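Local coordinates for protein endo-beta-N-acetylglucosaminidase F1 (Bacteroides thetaiotaomicron VPI-5482, PDB 6TCV) that probably hydrolyses the bond between the two core N-acetylglucosamines of high-mannose N-glycans, releasing the oligosaccharide in the human gut, at residues K323-A337 against I348-I362. The protein carries 2 engineered substitutions. Numbering follows the deposited sequence.
Sequences KLVTVFDWGQMYGVA and IDIVVANYGSAAYPI. With NAG (2-acetamido-2-deoxy-beta-D-glucopyranose), chain B; NAG (2-acetamido-2-deoxy-beta-D-glucopyranose), chain C.
Val351 CG2 sits 3.9 Å from the Tyr334 ring centroid, almost straight above it, and Ile362 CD1 covers the opposite face at 4.2 Å, further off the normal. Tyr334 OH donates to Tyr360 O at 2.7 Å, in the carbonyl plane on a lone pair, a reach set by a chi1 of -176° that holds the ring away from the backbone N. The same ring turns an edge toward the face of Tyr360, a T-shaped pair with planes at 63°. Asp329 lies crosswise to Tyr360, its carboxylate tied through one water to Tyr360 N and through another to Tyr360 OH.

Next to this cluster, strands 324-329 and 350-353 run parallel, neighbours in a sheet consistent with the (beta/alpha)8 barrel of family 18 glycosidases. Val327 N donates to Ile350 O, Val352 N to Val327 O and Asp329 N to Val352 O; Ile350 N is buried without a partner in the model. Asp349 OD2 uses its anti lone pair to take Val325 N at 2.9 Å, nearly straight (173°), and also forms a salt bridge with Lys317.

Farther along both segments, Phe328, Trp330, Asn354 and Tyr355 meet the two core GlcNAc units of the bound Man9GlcNAc2Asn. Chain B NAG lays its acetamide methyl C8 3.6 Å above the Phe328 plane, over the ring centre, while its N2 donates to Tyr355 OH at 3.2 Å. Asn354, its CB and amide against the Trp330 benzo ring, offers OD1 to O6 of chain C NAG at 2.7 Å; C6 of that sugar lies over the Trp330 face. Phe328 thus takes an acetamide methyl and Trp330 the C5-C6 end of a sugar, while Asn354 and Tyr355 accept polar hydrogens, consistent with this end of the sheet holding both core GlcNAc units, with Tyr290 and Glu376 adding further bonds.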
loop_
_atom_site.group_PDB
_atom_site.type_symbol
_atom_site.label_atom_id
_atom_site.label_comp_id
_atom_site.label_asym_id
_atom_site.label_seq_id
_atom_site.Cartn_x
_atom_site.Cartn_y
_atom_site.Cartn_z
ATOM N N LYS A 323 4.295 6.326 -0.877
ATOM C CA LYS A 323 4.155 4.886 -0.669
ATOM C C LYS A 323 2.880 4.568 0.097
ATOM O O LYS A 323 2.246 5.455 0.680
ATOM C CB LYS A 323 5.385 4.348 0.073
ATOM C CG LYS A 323 6.666 4.521 -0.738
ATOM C CD LYS A 323 7.858 3.786 -0.157
ATOM C CE LYS A 323 9.107 3.902 -0.999
ATOM N NZ LYS A 323 9.744 5.193 -0.744
ATOM N N LEU A 324 2.481 3.300 0.065
ATOM C CA LEU A 324 1.231 2.879 0.666
ATOM C C LEU A 324 1.358 2.686 2.171
ATOM O O LEU A 324 2.281 2.015 2.645
ATOM C CB LEU A 324 0.748 1.580 0.032
ATOM C CG LEU A 324 0.385 1.704 -1.444
ATOM C CD1 LEU A 324 0.124 0.312 -2.005
ATOM C CD2 LEU A 324 -0.863 2.552 -1.647
ATOM N N VAL A 325 0.414 3.247 2.929
ATOM C CA VAL A 325 0.245 2.972 4.352
ATOM C C VAL A 325 -1.069 2.242 4.504
ATOM O O VAL A 325 -2.136 2.778 4.156
ATOM C CB VAL A 325 0.321 4.247 5.187
ATOM C CG1 VAL A 325 0.064 3.977 6.672
ATOM C CG2 VAL A 325 1.673 4.912 4.982
ATOM N N THR A 326 -0.987 1.006 4.948
ATOM C CA THR A 326 -2.155 0.140 4.961
ATOM C C THR A 326 -2.240 -0.543 6.316
ATOM O O THR A 326 -1.228 -0.706 7.007
ATOM C CB THR A 326 -2.132 -0.902 3.821
ATOM O OG1 THR A 326 -1.179 -1.941 4.077
ATOM C CG2 THR A 326 -1.798 -0.273 2.496
ATOM N N VAL A 327 -3.441 -0.950 6.695
ATOM C CA VAL A 327 -3.696 -1.539 8.004
ATOM C C VAL A 327 -4.603 -2.759 7.890
ATOM O O VAL A 327 -5.505 -2.830 7.055
ATOM C CB VAL A 327 -4.228 -0.568 9.057
ATOM C CG1 VAL A 327 -3.254 0.554 9.271
ATOM C CG2 VAL A 327 -5.560 -0.035 8.643
ATOM N N PHE A 328 -4.362 -3.725 8.750
ATOM C CA PHE A 328 -5.337 -4.777 9.096
ATOM C C PHE A 328 -6.239 -4.259 10.194
ATOM O O PHE A 328 -5.739 -3.747 11.206
ATOM C CB PHE A 328 -4.527 -5.999 9.515
ATOM C CG PHE A 328 -5.332 -7.243 9.804
ATOM C CD1 PHE A 328 -6.271 -7.750 8.931
ATOM C CD2 PHE A 328 -5.104 -7.966 10.970
ATOM C CE1 PHE A 328 -6.938 -8.935 9.203
ATOM C CE2 PHE A 328 -5.793 -9.148 11.260
ATOM C CZ PHE A 328 -6.703 -9.642 10.367
ATOM N N ASP A 329 -7.547 -4.306 9.984
ATOM C CA ASP A 329 -8.486 -3.842 10.991
ATOM C C ASP A 329 -8.717 -4.883 12.082
ATOM O O ASP A 329 -9.584 -5.766 11.972
ATOM C CB ASP A 329 -9.794 -3.422 10.347
ATOM C CG ASP A 329 -10.766 -2.838 11.330
ATOM O OD1 ASP A 329 -10.398 -2.583 12.496
ATOM O OD2 ASP A 329 -11.948 -2.645 10.961
ATOM N N TRP A 330 -7.857 -4.879 13.089
ATOM C CA TRP A 330 -7.892 -5.845 14.187
ATOM C C TRP A 330 -7.170 -5.169 15.360
ATOM O O TRP A 330 -6.269 -4.350 15.154
ATOM C CB TRP A 330 -7.176 -7.154 13.807
ATOM C CG TRP A 330 -7.456 -8.248 14.737
ATOM C CD1 TRP A 330 -6.620 -8.810 15.681
ATOM C CD2 TRP A 330 -8.670 -9.002 14.798
ATOM N NE1 TRP A 330 -7.306 -9.827 16.348
ATOM C CE2 TRP A 330 -8.544 -9.984 15.805
ATOM C CE3 TRP A 330 -9.870 -8.942 14.079
ATOM C CZ2 TRP A 330 -9.585 -10.885 16.114
ATOM C CZ3 TRP A 330 -10.901 -9.800 14.416
ATOM C CH2 TRP A 330 -10.730 -10.786 15.373
ATOM N N GLY A 331 -7.483 -5.556 16.592
ATOM C CA GLY A 331 -6.832 -4.917 17.732
ATOM C C GLY A 331 -7.186 -3.454 17.755
ATOM O O GLY A 331 -8.310 -3.065 17.449
ATOM N N GLN A 332 -6.192 -2.629 18.031
ATOM C CA GLN A 332 -6.375 -1.191 18.156
ATOM C C GLN A 332 -5.836 -0.434 16.952
ATOM O O GLN A 332 -5.596 0.766 17.047
ATOM C CB GLN A 332 -5.682 -0.714 19.427
ATOM C CG GLN A 332 -6.486 -0.905 20.700
ATOM C CD GLN A 332 -6.947 -2.328 20.945
ATOM O OE1 GLN A 332 -6.148 -3.233 21.205
ATOM N NE2 GLN A 332 -8.255 -2.532 20.883
ATOM N N MET A 333 -5.663 -1.098 15.811
ATOM C CA MET A 333 -4.921 -0.510 14.708
ATOM C C MET A 333 -5.687 0.542 13.907
ATOM O O MET A 333 -5.043 1.338 13.200
ATOM C CB MET A 333 -4.428 -1.605 13.726
ATOM C CG MET A 333 -3.248 -1.150 12.876
ATOM S SD MET A 333 -1.765 -0.850 13.889
ATOM C CE MET A 333 -1.247 0.774 13.278
ATOM N N TYR A 334 -7.019 0.549 13.965
ATOM C CA TYR A 334 -7.838 1.338 13.050
ATOM C C TYR A 334 -9.054 1.892 13.739
ATOM O O TYR A 334 -9.694 1.195 14.504
ATOM C CB TYR A 334 -8.315 0.448 11.902
ATOM C CG TYR A 334 -9.104 1.125 10.808
ATOM C CD1 TYR A 334 -8.514 2.032 9.920
ATOM C CD2 TYR A 334 -10.432 0.832 10.638
ATOM C CE1 TYR A 334 -9.218 2.605 8.881
ATOM C CE2 TYR A 334 -11.196 1.429 9.602
ATOM C CZ TYR A 334 -10.555 2.329 8.718
ATOM O OH TYR A 334 -11.242 2.902 7.667
ATOM N N GLY A 335 -9.392 3.127 13.430
ATOM C CA GLY A 335 -10.638 3.707 13.901
ATOM C C GLY A 335 -10.634 5.197 14.145
ATOM O O GLY A 335 -11.706 5.800 14.053
ATOM N N VAL A 336 -9.508 5.796 14.422
ATOM C CA VAL A 336 -9.411 7.249 14.600
ATOM C C VAL A 336 -9.168 7.904 13.257
ATOM O O VAL A 336 -8.267 7.511 12.505
ATOM C CB VAL A 336 -8.295 7.582 15.602
ATOM C CG1 VAL A 336 -7.917 9.059 15.541
ATOM C CG2 VAL A 336 -8.755 7.222 16.986
ATOM N N ALA A 337 -9.953 8.922 12.948
ATOM C CA ALA A 337 -10.051 9.398 11.580
ATOM C C ALA A 337 -9.321 10.715 11.349
ATOM O O ALA A 337 -9.286 11.197 10.198
ATOM C CB ALA A 337 -11.544 9.584 11.245
ATOM N N ILE A 348 -4.380 6.588 5.305
ATOM C CA ILE A 348 -4.740 5.172 5.185
ATOM C C ILE A 348 -5.107 4.948 3.712
ATOM O O ILE A 348 -6.200 5.349 3.264
ATOM C CB ILE A 348 -5.899 4.737 6.115
ATOM C CG1 ILE A 348 -5.651 5.095 7.583
ATOM C CG2 ILE A 348 -6.141 3.217 5.900
ATOM C CD1 ILE A 348 -4.581 4.281 8.193
ATOM N N ASP A 349 -4.215 4.294 2.963
ATOM C CA ASP A 349 -4.491 4.021 1.574
ATOM C C ASP A 349 -5.398 2.818 1.390
ATOM O O ASP A 349 -6.246 2.829 0.473
ATOM C CB ASP A 349 -3.180 3.812 0.857
ATOM C CG ASP A 349 -2.371 5.059 0.815
ATOM O OD1 ASP A 349 -2.792 6.011 0.123
ATOM O OD2 ASP A 349 -1.287 5.131 1.472
ATOM N N ILE A 350 -5.225 1.777 2.202
ATOM C CA ILE A 350 -5.993 0.542 2.093
ATOM C C ILE A 350 -6.207 0.034 3.506
ATOM O O ILE A 350 -5.241 -0.030 4.284
ATOM C CB ILE A 350 -5.290 -0.561 1.244
ATOM C CG1 ILE A 350 -4.759 -0.011 -0.089
ATOM C CG2 ILE A 350 -6.260 -1.714 0.979
ATOM C CD1 ILE A 350 -3.895 -1.011 -0.849
ATOM N N VAL A 351 -7.430 -0.401 3.806
ATOM C CA VAL A 351 -7.733 -1.108 5.054
ATOM C C VAL A 351 -8.358 -2.453 4.681
ATOM O O VAL A 351 -9.293 -2.534 3.868
ATOM C CB VAL A 351 -8.591 -0.281 6.033
ATOM C CG1 VAL A 351 -9.868 0.255 5.429
ATOM C CG2 VAL A 351 -8.891 -1.096 7.309
ATOM N N VAL A 352 -7.841 -3.524 5.273
ATOM C CA VAL A 352 -8.336 -4.877 5.047
ATOM C C VAL A 352 -8.851 -5.438 6.357
ATOM O O VAL A 352 -8.188 -5.290 7.405
ATOM C CB VAL A 352 -7.268 -5.780 4.349
ATOM C CG1 VAL A 352 -6.876 -5.188 3.003
ATOM C CG2 VAL A 352 -6.019 -6.029 5.219
ATOM N N ALA A 353 -9.935 -6.214 6.283
ATOM C CA ALA A 353 -10.605 -6.655 7.486
ATOM C C ALA A 353 -10.317 -8.118 7.740
ATOM O O ALA A 353 -9.718 -8.805 6.922
ATOM C CB ALA A 353 -12.123 -6.486 7.294
ATOM N N ASN A 354 -10.708 -8.586 8.913
ATOM C CA ASN A 354 -10.556 -9.993 9.288
ATOM C C ASN A 354 -11.369 -10.887 8.338
ATOM O O ASN A 354 -12.370 -10.479 7.719
ATOM C CB ASN A 354 -10.955 -10.210 10.749
ATOM C CG ASN A 354 -10.507 -11.558 11.244
ATOM O OD1 ASN A 354 -9.419 -11.967 10.847
ATOM N ND2 ASN A 354 -11.237 -12.195 12.102
ATOM N N TYR A 355 -10.913 -12.145 8.250
ATOM C CA TYR A 355 -11.545 -13.134 7.391
ATOM C C TYR A 355 -13.029 -13.217 7.762
ATOM O O TYR A 355 -13.385 -13.385 8.931
ATOM C CB TYR A 355 -10.829 -14.508 7.564
ATOM C CG TYR A 355 -9.331 -14.274 7.638
ATOM C CD1 TYR A 355 -8.575 -13.892 6.537
ATOM C CD2 TYR A 355 -8.656 -14.385 8.878
ATOM C CE1 TYR A 355 -7.193 -13.592 6.705
ATOM C CE2 TYR A 355 -7.340 -14.067 9.012
ATOM C CZ TYR A 355 -6.615 -13.716 7.955
ATOM O OH TYR A 355 -5.270 -13.422 8.188
ATOM N N GLY A 356 -13.902 -13.126 6.754
ATOM C CA GLY A 356 -15.331 -13.185 6.949
ATOM C C GLY A 356 -16.010 -11.852 7.109
ATOM O O GLY A 356 -17.247 -11.809 7.178
ATOM N N SER A 357 -15.255 -10.756 7.192
ATOM C CA SER A 357 -15.808 -9.423 7.350
ATOM C C SER A 357 -15.425 -8.552 6.162
ATOM O O SER A 357 -14.487 -8.859 5.415
ATOM C CB SER A 357 -15.207 -8.732 8.597
ATOM O OG SER A 357 -15.611 -9.366 9.831
ATOM N N ALA A 358 -16.123 -7.428 6.001
ATOM C CA ALA A 358 -15.721 -6.369 5.070
ATOM C C ALA A 358 -15.177 -5.185 5.873
ATOM O O ALA A 358 -15.638 -4.893 6.987
ATOM C CB ALA A 358 -16.897 -5.855 4.225
ATOM N N ALA A 359 -14.155 -4.504 5.347
ATOM C CA ALA A 359 -13.638 -3.296 5.976
ATOM C C ALA A 359 -14.616 -2.136 5.791
ATOM O O ALA A 359 -15.406 -2.129 4.859
ATOM C CB ALA A 359 -12.274 -2.955 5.357
ATOM N N TYR A 360 -14.466 -1.095 6.616
ATOM C CA TYR A 360 -15.333 0.058 6.537
ATOM C C TYR A 360 -14.455 1.300 6.506
ATOM O O TYR A 360 -13.383 1.328 7.121
ATOM C CB TYR A 360 -16.320 0.202 7.746
ATOM C CG TYR A 360 -15.637 0.293 9.093
ATOM C CD1 TYR A 360 -15.118 -0.840 9.753
ATOM C CD2 TYR A 360 -15.412 1.534 9.677
ATOM C CE1 TYR A 360 -14.413 -0.690 10.963
ATOM C CE2 TYR A 360 -14.714 1.653 10.860
ATOM C CZ TYR A 360 -14.218 0.543 11.464
ATOM O OH TYR A 360 -13.496 0.705 12.658
ATOM N N PRO A 361 -14.918 2.358 5.837
ATOM C CA PRO A 361 -14.164 3.626 5.772
ATOM C C PRO A 361 -14.400 4.519 6.979
ATOM O O PRO A 361 -15.479 4.483 7.587
ATOM C CB PRO A 361 -14.714 4.292 4.497
ATOM C CG PRO A 361 -16.153 3.802 4.471
ATOM C CD PRO A 361 -16.114 2.371 4.971
ATOM N N ILE A 362 -13.411 5.369 7.272
ATOM C CA ILE A 362 -13.571 6.440 8.254
ATOM C C ILE A 362 -13.166 7.775 7.635
ATOM O O ILE A 362 -12.492 7.832 6.622
ATOM C CB ILE A 362 -12.785 6.154 9.543
ATOM C CG1 ILE A 362 -11.307 6.092 9.283
ATOM C CG2 ILE A 362 -13.275 4.814 10.129
ATOM C CD1 ILE A 362 -10.441 5.850 10.527
HETATM C C1 NAG B . -4.576 -13.356 12.135
HETATM C C2 NAG B . -3.244 -12.772 11.700
HETATM C C3 NAG B . -2.094 -13.781 11.673
HETATM C C4 NAG B . -2.616 -15.187 11.899
HETATM C C5 NAG B . -3.822 -15.397 11.004
HETATM C C6 NAG B . -4.360 -16.822 11.006
HETATM C C7 NAG B . -2.959 -10.872 10.160
HETATM C C8 NAG B . -3.264 -10.349 8.770
HETATM N N2 NAG B . -3.386 -12.105 10.417
HETATM O O3 NAG B . -1.146 -13.450 12.693
HETATM O O4 NAG B . -1.576 -16.104 11.518
HETATM O O5 NAG B . -4.913 -14.559 11.434
HETATM O O6 NAG B . -5.534 -16.899 10.265
HETATM O O7 NAG B . -2.369 -10.199 11.014
HETATM C C1 NAG C . -7.308 -14.562 16.419
HETATM C C2 NAG C . -6.105 -15.457 16.239
HETATM C C3 NAG C . -5.020 -14.741 15.445
HETATM C C4 NAG C . -5.622 -14.206 14.163
HETATM C C5 NAG C . -6.745 -13.252 14.525
HETATM C C6 NAG C . -7.353 -12.503 13.365
HETATM C C7 NAG C . -5.816 -16.924 18.180
HETATM C C8 NAG C . -5.296 -17.008 19.597
HETATM N N2 NAG C . -5.560 -15.805 17.549
HETATM O O3 NAG C . -3.965 -15.670 15.216
HETATM O O4 NAG C . -4.519 -13.540 13.522
HETATM O O5 NAG C . -7.755 -14.033 15.170
HETATM O O6 NAG C . -7.782 -13.471 12.378
HETATM O O7 NAG C . -6.443 -17.836 17.652
HETATM O O HOH W 1 -11.816 -6.761 10.827
HETATM O O HOH W 2 -12.202 -1.529 8.381
HETATM O O HOH W 3 -12.380 -1.606 13.970
#